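Side-chain contacts in heme-binding protein A / AI-2 binding protein A (Helicobacter pylori SS1, PDB 6OFQ), which binds peptides in the periplasm, here the peptide STSA, and probably passes them on to an ABC transporter: residues L227-D232 / P236-D241; T211-F216 / R525-Y530; I263-G268 / K514-T519. One frame throughout, in Å; residues are numbered along the deposited sequence.

Contact 1 (L227-D232 / P236-D241)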
loop_
_atom_site.group_PDB
_atom_site.type_symbol
_atom_site.label_atom_id
_atom_site.label_comp_id
_atom_site.label_asym_id
_atom_site.label_seq_id
_atom_site.Cartn_x
_atom_site.Cartn_y
_atom_site.Cartn_z
ATOM N N LEU A 227 13.059 13.400 9.167
ATOM C CA LEU A 227 14.035 12.771 8.277
ATOM C C LEU A 227 15.077 13.810 7.910
ATOM O O LEU A 227 14.717 14.949 7.573
ATOM C CB LEU A 227 13.384 12.261 6.978
ATOM C CG LEU A 227 12.214 11.326 7.241
ATOM C CD1 LEU A 227 11.513 10.995 5.907
ATOM C CD2 LEU A 227 12.586 10.060 7.995
ATOM N N LEU A 228 16.344 13.415 7.868
ATOM C CA LEU A 228 17.406 14.284 7.403
ATOM C C LEU A 228 18.055 13.751 6.140
ATOM O O LEU A 228 18.173 12.508 5.998
ATOM C CB LEU A 228 18.419 14.411 8.552
ATOM C CG LEU A 228 17.929 15.012 9.864
ATOM C CD1 LEU A 228 18.930 14.908 10.994
ATOM C CD2 LEU A 228 17.523 16.461 9.561
ATOM N N LYS A 229 18.567 14.625 5.284
ATOM C CA LYS A 229 19.289 14.160 4.140
ATOM C C LYS A 229 20.414 13.229 4.488
ATOM O O LYS A 229 21.212 13.504 5.364
ATOM C CB LYS A 229 19.764 15.347 3.309
ATOM C CG LYS A 229 20.646 15.056 2.103
ATOM C CD LYS A 229 20.888 16.341 1.345
ATOM C CE LYS A 229 21.879 16.139 0.244
ATOM N NZ LYS A 229 21.976 17.280 -0.706
ATOM N N ASN A 230 20.548 12.159 3.729
ATOM C CA ASN A 230 21.745 11.264 3.839
ATOM C C ASN A 230 22.755 11.769 2.821
ATOM O O ASN A 230 22.632 11.599 1.615
ATOM C CB ASN A 230 21.348 9.839 3.481
ATOM C CG ASN A 230 22.536 8.894 3.478
ATOM O OD1 ASN A 230 23.611 9.310 3.921
ATOM N ND2 ASN A 230 22.367 7.709 2.890
ATOM N N GLN A 231 23.793 12.427 3.326
ATOM C CA GLN A 231 24.810 12.999 2.440
ATOM C C GLN A 231 25.660 11.948 1.752
ATOM O O GLN A 231 26.261 12.243 0.720
ATOM C CB GLN A 231 25.796 13.808 3.305
ATOM C CG GLN A 231 25.198 14.945 4.089
ATOM C CD GLN A 231 24.579 16.053 3.257
ATOM O OE1 GLN A 231 24.949 16.301 2.112
ATOM N NE2 GLN A 231 23.548 16.661 3.863
ATOM N N ASP A 232 25.627 10.735 2.264
ATOM C CA ASP A 232 26.404 9.620 1.684
ATOM C C ASP A 232 25.588 8.690 0.787
ATOM O O ASP A 232 26.066 7.618 0.387
ATOM C CB ASP A 232 27.039 8.827 2.820
ATOM C CG ASP A 232 28.085 9.664 3.602
ATOM O OD1 ASP A 232 28.757 10.495 2.964
ATOM O OD2 ASP A 232 28.181 9.508 4.821
ATOM N N PRO A 236 21.655 9.818 -6.831
ATOM C CA PRO A 236 21.625 11.295 -6.956
ATOM C C PRO A 236 21.159 11.869 -5.628
ATOM O O PRO A 236 20.154 11.394 -5.059
ATOM C CB PRO A 236 20.598 11.593 -8.033
ATOM C CG PRO A 236 20.383 10.295 -8.742
ATOM C CD PRO A 236 20.721 9.182 -7.773
ATOM N N LYS A 237 21.918 12.802 -5.077
ATOM C CA LYS A 237 21.628 13.290 -3.727
ATOM C C LYS A 237 20.246 13.982 -3.659
ATOM O O LYS A 237 19.850 14.647 -4.624
ATOM C CB LYS A 237 22.761 14.201 -3.226
ATOM C CG LYS A 237 24.169 13.625 -3.298
ATOM C CD LYS A 237 24.334 12.466 -2.356
ATOM C CE LYS A 237 25.746 11.874 -2.455
ATOM N NZ LYS A 237 25.721 10.999 -3.657
ATOM N N ALA A 238 19.556 13.768 -2.547
ATOM C CA ALA A 238 18.300 14.472 -2.357
ATOM C C ALA A 238 18.518 15.974 -2.429
ATOM O O ALA A 238 19.561 16.513 -1.989
ATOM C CB ALA A 238 17.717 14.115 -1.002
ATOM N N TYR A 239 17.482 16.703 -2.835
ATOM C CA TYR A 239 17.564 18.151 -2.808
ATOM C C TYR A 239 17.368 18.767 -1.452
ATOM O O TYR A 239 18.042 19.736 -1.056
ATOM C CB TYR A 239 16.606 18.809 -3.772
ATOM C CG TYR A 239 16.737 18.449 -5.237
ATOM C CD1 TYR A 239 17.873 18.802 -5.971
ATOM C CD2 TYR A 239 15.695 17.861 -5.926
ATOM C CE1 TYR A 239 17.998 18.466 -7.308
ATOM C CE2 TYR A 239 15.785 17.581 -7.255
ATOM C CZ TYR A 239 16.924 17.916 -7.968
ATOM O OH TYR A 239 17.020 17.698 -9.339
ATOM N N LEU A 240 16.386 18.240 -0.728
ATOM C CA LEU A 240 16.013 18.782 0.560
ATOM C C LEU A 240 16.977 18.407 1.662
ATOM O O LEU A 240 17.508 17.279 1.711
ATOM C CB LEU A 240 14.616 18.257 0.933
ATOM C CG LEU A 240 13.500 18.808 0.059
ATOM C CD1 LEU A 240 12.276 17.906 0.132
ATOM C CD2 LEU A 240 13.115 20.247 0.428
ATOM N N ASP A 241 17.170 19.267 2.656
ATOM C CA ASP A 241 17.971 18.948 3.814
ATOM C C ASP A 241 17.203 18.143 4.860
ATOM O O ASP A 241 17.801 17.428 5.644
ATOM C CB ASP A 241 18.448 20.250 4.527
ATOM C CG ASP A 241 19.312 21.093 3.625
ATOM O OD1 ASP A 241 20.211 20.511 2.992
ATOM O OD2 ASP A 241 18.956 22.282 3.375
HETATM O O HOH W 1 20.536 19.830 0.288
HETATM O O HOH W 2 20.479 12.144 -0.257
HETATM O O HOH W 3 21.820 18.767 4.550
#

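Contact 2 (T211-F216 / R525-Y530)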
loop_
_atom_site.group_PDB
_atom_site.type_symbol
_atom_site.label_atom_id
_atom_site.label_comp_id
_atom_site.label_asym_id
_atom_site.label_seq_id
_atom_site.Cartn_x
_atom_site.Cartn_y
_atom_site.Cartn_z
ATOM N N THR A 211 19.827 2.486 3.782
ATOM C CA THR A 211 20.760 3.064 2.829
ATOM C C THR A 211 20.223 4.219 2.001
ATOM O O THR A 211 20.936 4.743 1.163
ATOM C CB THR A 211 21.259 1.994 1.849
ATOM O OG1 THR A 211 20.160 1.425 1.138
ATOM C CG2 THR A 211 22.013 0.867 2.516
ATOM N N GLY A 212 18.960 4.580 2.215
ATOM C CA GLY A 212 18.306 5.511 1.331
ATOM C C GLY A 212 18.698 6.954 1.435
ATOM O O GLY A 212 19.568 7.315 2.246
ATOM N N PRO A 213 18.004 7.805 0.684
ATOM C CA PRO A 213 18.465 9.179 0.531
ATOM C C PRO A 213 18.192 10.047 1.752
ATOM O O PRO A 213 18.683 11.180 1.762
ATOM C CB PRO A 213 17.693 9.679 -0.676
ATOM C CG PRO A 213 16.532 8.753 -0.822
ATOM C CD PRO A 213 16.990 7.417 -0.303
ATOM N N PHE A 214 17.328 9.598 2.655
ATOM C CA PHE A 214 17.142 10.214 3.971
ATOM C C PHE A 214 17.403 9.251 5.095
ATOM O O PHE A 214 17.217 8.060 4.931
ATOM C CB PHE A 214 15.717 10.795 4.093
ATOM C CG PHE A 214 15.409 11.871 3.095
ATOM C CD1 PHE A 214 14.862 11.530 1.868
ATOM C CD2 PHE A 214 15.661 13.213 3.362
ATOM C CE1 PHE A 214 14.599 12.505 0.942
ATOM C CE2 PHE A 214 15.386 14.211 2.450
ATOM C CZ PHE A 214 14.852 13.837 1.230
ATOM N N LYS A 215 17.797 9.812 6.240
ATOM C CA LYS A 215 17.973 8.998 7.423
ATOM C C LYS A 215 17.044 9.464 8.522
ATOM O O LYS A 215 16.581 10.617 8.500
ATOM C CB LYS A 215 19.420 8.987 7.893
ATOM C CG LYS A 215 19.910 10.363 8.277
ATOM C CD LYS A 215 21.425 10.317 8.440
ATOM C CE LYS A 215 21.919 11.741 8.649
ATOM N NZ LYS A 215 23.367 11.548 8.894
ATOM N N PHE A 216 16.729 8.566 9.438
ATOM C CA PHE A 216 15.847 8.863 10.570
ATOM C C PHE A 216 16.514 9.783 11.602
ATOM O O PHE A 216 17.689 9.555 11.901
ATOM C CB PHE A 216 15.516 7.536 11.234
ATOM C CG PHE A 216 14.654 7.593 12.439
ATOM C CD1 PHE A 216 15.182 7.835 13.694
ATOM C CD2 PHE A 216 13.311 7.299 12.354
ATOM C CE1 PHE A 216 14.378 7.845 14.840
ATOM C CE2 PHE A 216 12.517 7.230 13.491
ATOM C CZ PHE A 216 13.053 7.502 14.708
ATOM N N ARG A 525 8.250 9.142 -1.765
ATOM C CA ARG A 525 9.696 9.355 -1.711
ATOM C C ARG A 525 9.943 10.820 -2.050
ATOM O O ARG A 525 9.342 11.359 -3.002
ATOM C CB ARG A 525 10.379 8.483 -2.754
ATOM C CG ARG A 525 10.360 7.027 -2.331
ATOM C CD ARG A 525 10.883 6.112 -3.417
ATOM N NE ARG A 525 9.999 6.116 -4.578
ATOM C CZ ARG A 525 10.359 5.740 -5.771
ATOM N NH1 ARG A 525 11.600 5.396 -6.036
ATOM N NH2 ARG A 525 9.434 5.698 -6.720
ATOM N N PHE A 526 10.742 11.515 -1.236
ATOM C CA PHE A 526 10.937 12.957 -1.371
ATOM C C PHE A 526 12.248 13.329 -2.022
ATOM O O PHE A 526 12.557 14.500 -2.089
ATOM C CB PHE A 526 10.836 13.632 0.022
ATOM C CG PHE A 526 9.521 13.371 0.694
ATOM C CD1 PHE A 526 8.307 13.735 0.108
ATOM C CD2 PHE A 526 9.480 12.721 1.905
ATOM C CE1 PHE A 526 7.079 13.387 0.658
ATOM C CE2 PHE A 526 8.252 12.441 2.500
ATOM C CZ PHE A 526 7.059 12.786 1.896
ATOM N N PHE A 527 13.083 12.389 -2.470
ATOM C CA PHE A 527 14.381 12.697 -3.048
ATOM C C PHE A 527 14.379 13.631 -4.238
ATOM O O PHE A 527 15.428 14.238 -4.483
ATOM C CB PHE A 527 15.249 11.439 -3.230
ATOM C CG PHE A 527 14.781 10.356 -4.194
ATOM C CD1 PHE A 527 13.477 10.156 -4.661
ATOM C CD2 PHE A 527 15.724 9.421 -4.552
ATOM C CE1 PHE A 527 13.134 9.071 -5.491
ATOM C CE2 PHE A 527 15.404 8.329 -5.339
ATOM C CZ PHE A 527 14.119 8.156 -5.823
ATOM N N LYS A 528 13.290 13.708 -5.012
ATOM C CA LYS A 528 13.220 14.576 -6.214
ATOM C C LYS A 528 12.502 15.871 -5.919
ATOM O O LYS A 528 12.369 16.722 -6.778
ATOM C CB LYS A 528 12.573 13.876 -7.414
ATOM C CG LYS A 528 13.079 12.475 -7.677
ATOM C CD LYS A 528 14.596 12.435 -7.848
ATOM C CE LYS A 528 15.080 11.010 -8.109
ATOM N NZ LYS A 528 16.545 10.910 -8.211
ATOM N N VAL A 529 12.000 16.046 -4.682
ATOM C CA VAL A 529 11.210 17.259 -4.362
ATOM C C VAL A 529 12.162 18.405 -4.032
ATOM O O VAL A 529 13.178 18.195 -3.371
ATOM C CB VAL A 529 10.267 16.986 -3.164
ATOM C CG1 VAL A 529 9.466 18.236 -2.798
ATOM C CG2 VAL A 529 9.295 15.911 -3.615
ATOM N N TYR A 530 11.840 19.616 -4.485
ATOM C CA TYR A 530 12.703 20.747 -4.134
ATOM C C TYR A 530 11.812 21.952 -3.996
ATOM O O TYR A 530 10.615 21.973 -4.350
ATOM C CB TYR A 530 13.789 21.005 -5.205
ATOM C CG TYR A 530 13.304 21.360 -6.585
ATOM C CD1 TYR A 530 12.900 20.383 -7.508
ATOM C CD2 TYR A 530 13.136 22.671 -6.976
ATOM C CE1 TYR A 530 12.433 20.707 -8.760
ATOM C CE2 TYR A 530 12.693 22.988 -8.237
ATOM C CZ TYR A 530 12.368 22.017 -9.170
ATOM O OH TYR A 530 11.947 22.349 -10.457
#

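Contact 3 (I263-G268 / K514-T519)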
loop_
_atom_site.group_PDB
_atom_site.type_symbol
_atom_site.label_atom_id
_atom_site.label_comp_id
_atom_site.label_asym_id
_atom_site.label_seq_id
_atom_site.Cartn_x
_atom_site.Cartn_y
_atom_site.Cartn_z
ATOM N N ILE A 263 2.158 24.000 7.005
ATOM C CA ILE A 263 2.641 22.785 6.304
ATOM C C ILE A 263 2.658 23.148 4.821
ATOM O O ILE A 263 2.108 24.157 4.373
ATOM C CB ILE A 263 1.777 21.531 6.585
ATOM C CG1 ILE A 263 0.355 21.679 6.054
ATOM C CG2 ILE A 263 1.775 21.289 8.084
ATOM C CD1 ILE A 263 0.083 20.903 4.821
ATOM N N MET A 264 3.302 22.333 3.980
ATOM C CA MET A 264 3.656 22.687 2.611
ATOM C C MET A 264 3.094 21.747 1.546
ATOM O O MET A 264 3.059 22.103 0.370
ATOM C CB MET A 264 5.160 22.797 2.448
ATOM C CG MET A 264 5.795 23.811 3.399
ATOM S SD MET A 264 7.549 23.552 3.675
ATOM C CE MET A 264 8.225 23.923 2.097
ATOM N N LEU A 265 2.744 20.536 1.945
ATOM C CA LEU A 265 2.305 19.489 1.007
ATOM C C LEU A 265 1.490 18.554 1.894
ATOM O O LEU A 265 1.916 18.211 2.993
ATOM C CB LEU A 265 3.521 18.795 0.389
ATOM C CG LEU A 265 3.448 17.408 -0.256
ATOM C CD1 LEU A 265 2.698 17.598 -1.513
ATOM C CD2 LEU A 265 4.839 16.931 -0.630
ATOM N N MET A 266 0.340 18.107 1.409
ATOM C CA MET A 266 -0.519 17.233 2.212
ATOM C C MET A 266 -1.246 16.181 1.395
ATOM O O MET A 266 -1.629 16.404 0.248
ATOM C CB MET A 266 -1.536 17.987 3.065
ATOM C CG MET A 266 -2.320 18.954 2.240
ATOM S SD MET A 266 -3.777 19.683 3.032
ATOM C CE MET A 266 -5.012 18.376 3.047
ATOM N N THR A 267 -1.485 15.037 2.029
ATOM C CA THR A 267 -2.354 14.026 1.446
ATOM C C THR A 267 -3.694 14.099 2.164
ATOM O O THR A 267 -3.833 14.658 3.278
ATOM C CB THR A 267 -1.709 12.618 1.554
ATOM O OG1 THR A 267 -1.440 12.335 2.937
ATOM C CG2 THR A 267 -0.444 12.599 0.649
ATOM N N GLY A 268 -4.663 13.490 1.488
ATOM C CA GLY A 268 -5.960 13.254 2.134
ATOM C C GLY A 268 -6.862 14.469 2.292
ATOM O O GLY A 268 -7.514 14.581 3.342
ATOM N N LYS A 514 8.136 21.790 -5.714
ATOM C CA LYS A 514 8.264 21.224 -7.051
ATOM C C LYS A 514 8.813 19.820 -6.974
ATOM O O LYS A 514 9.438 19.436 -5.983
ATOM C CB LYS A 514 9.311 21.998 -7.835
ATOM C CG LYS A 514 9.029 23.480 -7.989
ATOM C CD LYS A 514 7.721 23.725 -8.672
ATOM C CE LYS A 514 7.544 25.233 -8.833
ATOM N NZ LYS A 514 6.418 25.434 -9.776
ATOM N N GLY A 515 8.543 19.052 -8.042
ATOM C CA GLY A 515 9.161 17.746 -8.157
ATOM C C GLY A 515 8.352 16.595 -7.609
ATOM O O GLY A 515 8.722 15.430 -7.875
ATOM N N TYR A 516 7.373 16.884 -6.774
ATOM C CA TYR A 516 6.518 15.808 -6.294
ATOM C C TYR A 516 5.689 15.303 -7.471
ATOM O O TYR A 516 5.230 16.108 -8.279
ATOM C CB TYR A 516 5.609 16.304 -5.183
ATOM C CG TYR A 516 4.720 15.246 -4.554
ATOM C CD1 TYR A 516 5.221 14.419 -3.552
ATOM C CD2 TYR A 516 3.431 15.029 -4.997
ATOM C CE1 TYR A 516 4.422 13.493 -2.921
ATOM C CE2 TYR A 516 2.621 14.098 -4.380
ATOM C CZ TYR A 516 3.151 13.297 -3.396
ATOM O OH TYR A 516 2.365 12.324 -2.768
ATOM N N LYS A 517 5.411 14.008 -7.462
ATOM C CA LYS A 517 4.606 13.416 -8.549
ATOM C C LYS A 517 3.529 12.546 -7.915
ATOM O O LYS A 517 3.795 11.714 -7.066
ATOM C CB LYS A 517 5.508 12.663 -9.524
ATOM C CG LYS A 517 6.244 13.594 -10.477
ATOM C CD LYS A 517 7.157 12.936 -11.474
ATOM C CE LYS A 517 7.749 13.959 -12.427
ATOM N NZ LYS A 517 8.090 15.300 -11.912
ATOM N N THR A 518 2.296 12.695 -8.409
ATOM C CA THR A 518 1.199 11.854 -7.958
ATOM C C THR A 518 1.144 10.508 -8.767
ATOM O O THR A 518 0.418 9.606 -8.392
ATOM C CB THR A 518 -0.196 12.518 -8.113
ATOM O OG1 THR A 518 -0.367 12.844 -9.507
ATOM C CG2 THR A 518 -0.317 13.711 -7.202
ATOM N N THR A 519 1.872 10.460 -9.870
ATOM C CA THR A 519 1.896 9.318 -10.795
ATOM C C THR A 519 2.877 8.251 -10.337
ATOM O O THR A 519 3.818 8.502 -9.599
ATOM C CB THR A 519 2.249 9.794 -12.207
ATOM O OG1 THR A 519 3.500 10.487 -12.230
ATOM C CG2 THR A 519 1.107 10.722 -12.739
#

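Contact 1 (L227-D232 / P236-D241)
Lys229 reaches across to Ala238; it buries the largest area of any residue here and makes both direct hydrogen bonds. Its CG stands anti to the backbone N (chi1 175°) and the chain runs on fully extended, which delivers NZ to Ala238 O at 2.8 Å, the amine meeting the carbonyl almost head-on (C=O...N angle 169°). On the way its CB passes Leu240 O at 3.4 Å; that oxygen is buried here without a hydrogen-bond partner in the model. At the root of the same residue, Lys229 N donates to Asp241 O at 2.9 Å. A water 3.1 Å from NZ gives Lys229 a further partner, and it donates to Tyr239 O and Asp241 OD1. Asp241 OD2 is taken by Gly31 N.

Lys237 crosses Lys229 at about a right angle. Its CE, a carbon, packs 3.2 Å from Gln231 O, while NZ goes to Tyr233 O and Gly235 O. A second water joins Asn230 O to Ala238 N.

The two segments fold back on each other in the loop that joins antiparallel strands 224-229 and 242-247. Strand 214-220 flanks 224-229, with Phe214 touching Leu227 and Ala238, while helix 52-61 packs on Leu227.

Contact 2 (T211-F216 / R525-Y530)
Pro213 CG and CB rest against Phe527 CB, the two side chains crossing at a slant, and the phenylalanine can be traced outward atom by atom. Its CB lies 3.8 Å from Pro213 CG and nearly as close to Pro213 CB. One bond further, CG is 4.1 Å from Pro213 CG, and CD2 closes to 3.9 Å from that same proline carbon, which approaches the ring obliquely. Beyond this the ring is met on one face by Lys528 CE, 3.6 Å above its centre. A chi1 of 64° puts CG between the backbone N and the carbonyl carbon and leaves CB and CD2 both beside Pro213 CG.

Phe526 to Val529 form a type I beta turn, closed by Val529 N to Phe526 O, and this turn of the C-terminal region seats against the start of strand 214-220, one of the two outermost strands of a five-stranded mixed sheet in this type II periplasmic binding protein.

Phe214 meets the turn with its ring edge. Its CE1 points at Phe527 N, 3.7 Å away and in the ring plane, and lies 4.0 Å from Phe526 CB; these are van der Waals contacts, as no polar pair links the two segments. All four touching residues are buried, and Val243 of strand 242-247 borders both Phe214 and Phe526. Asn60 of helix 52-61 touches Phe214 and, through OD1, accepts from Phe526 N.

Contact 3 (I263-G268 / K514-T519)
Leu265 and Tyr516 join an edge strand to a C-terminal loop. Strand 265-266 is an outermost strand of the five-stranded mixed sheet of this type II periplasmic binding protein and runs parallel to strand 32-37. Segment 514-519 leads from the end of strand 513-514 into the loop before strand 530-531. The backbones stay well apart, the CA atoms of Leu265 and Tyr516 being 9.2 Å from each other, and the small interface of 118 Å² is therefore built by side chains.

The apolar part is one leucine on one ring. Both residues hold CG anti to the backbone N (chi1 160° for Leu265, -177° for Tyr516), which extends each across the gap, and the two side chains cross at about a right angle. Both methyls of Leu265 lie on the same side of the ring: CD1 is over its centre, 4.3 Å above the plane, and CD2 is nearer the CD1-CE1 edge, 3.9 Å from Tyr516 CD1. Phe35, Val507 and His509 also touch Leu265, and Tyr70 and Val523 touch Tyr516; both partners are buried.

The polar bonds lie outside the pair. Tyr516 OH is hydrogen-bonded to Asn524 OD1, which fixes the hydroxyl end of the ring; bonds from Lys517 N to Tyr70 OH and between Thr518 OG1 and Ser288 OG hold the loop beyond it.

Backbone bonds fix the strand. Leu265 pairs with Ala36 of strand 32-37, and Met266 with Pro508 of strand 497-510, so the leucine is held from its main chain while its branches reach the tyrosine.

Thr267 makes a loose, peripheral approach, its CG2 lying 4.4 Å from Tyr516 OH.

How the contacts relate
From the N terminus, the chain first meets 211-216, which opens contact 2 at the start of strand 214-220. Contact 1 opens and closes soon after, a short loop between strands 224-229 and 242-247. Segment 263-268 then opens contact 3, which closes at 514-519; 525-530 follows and closes contact 2. Contacts 1 and 3 are thus in series, both nested inside contact 2, and none cross. Contact 2 touches both: probable backbone hydrogen bonds join Asn230 N to Pro213 O and Lys514 N to Tyr530 O. Contacts 1 and 3 do not touch, but all three reach the same mixed sheet, and contacts 2 and 3 tie its two outermost strands to the C-terminal region.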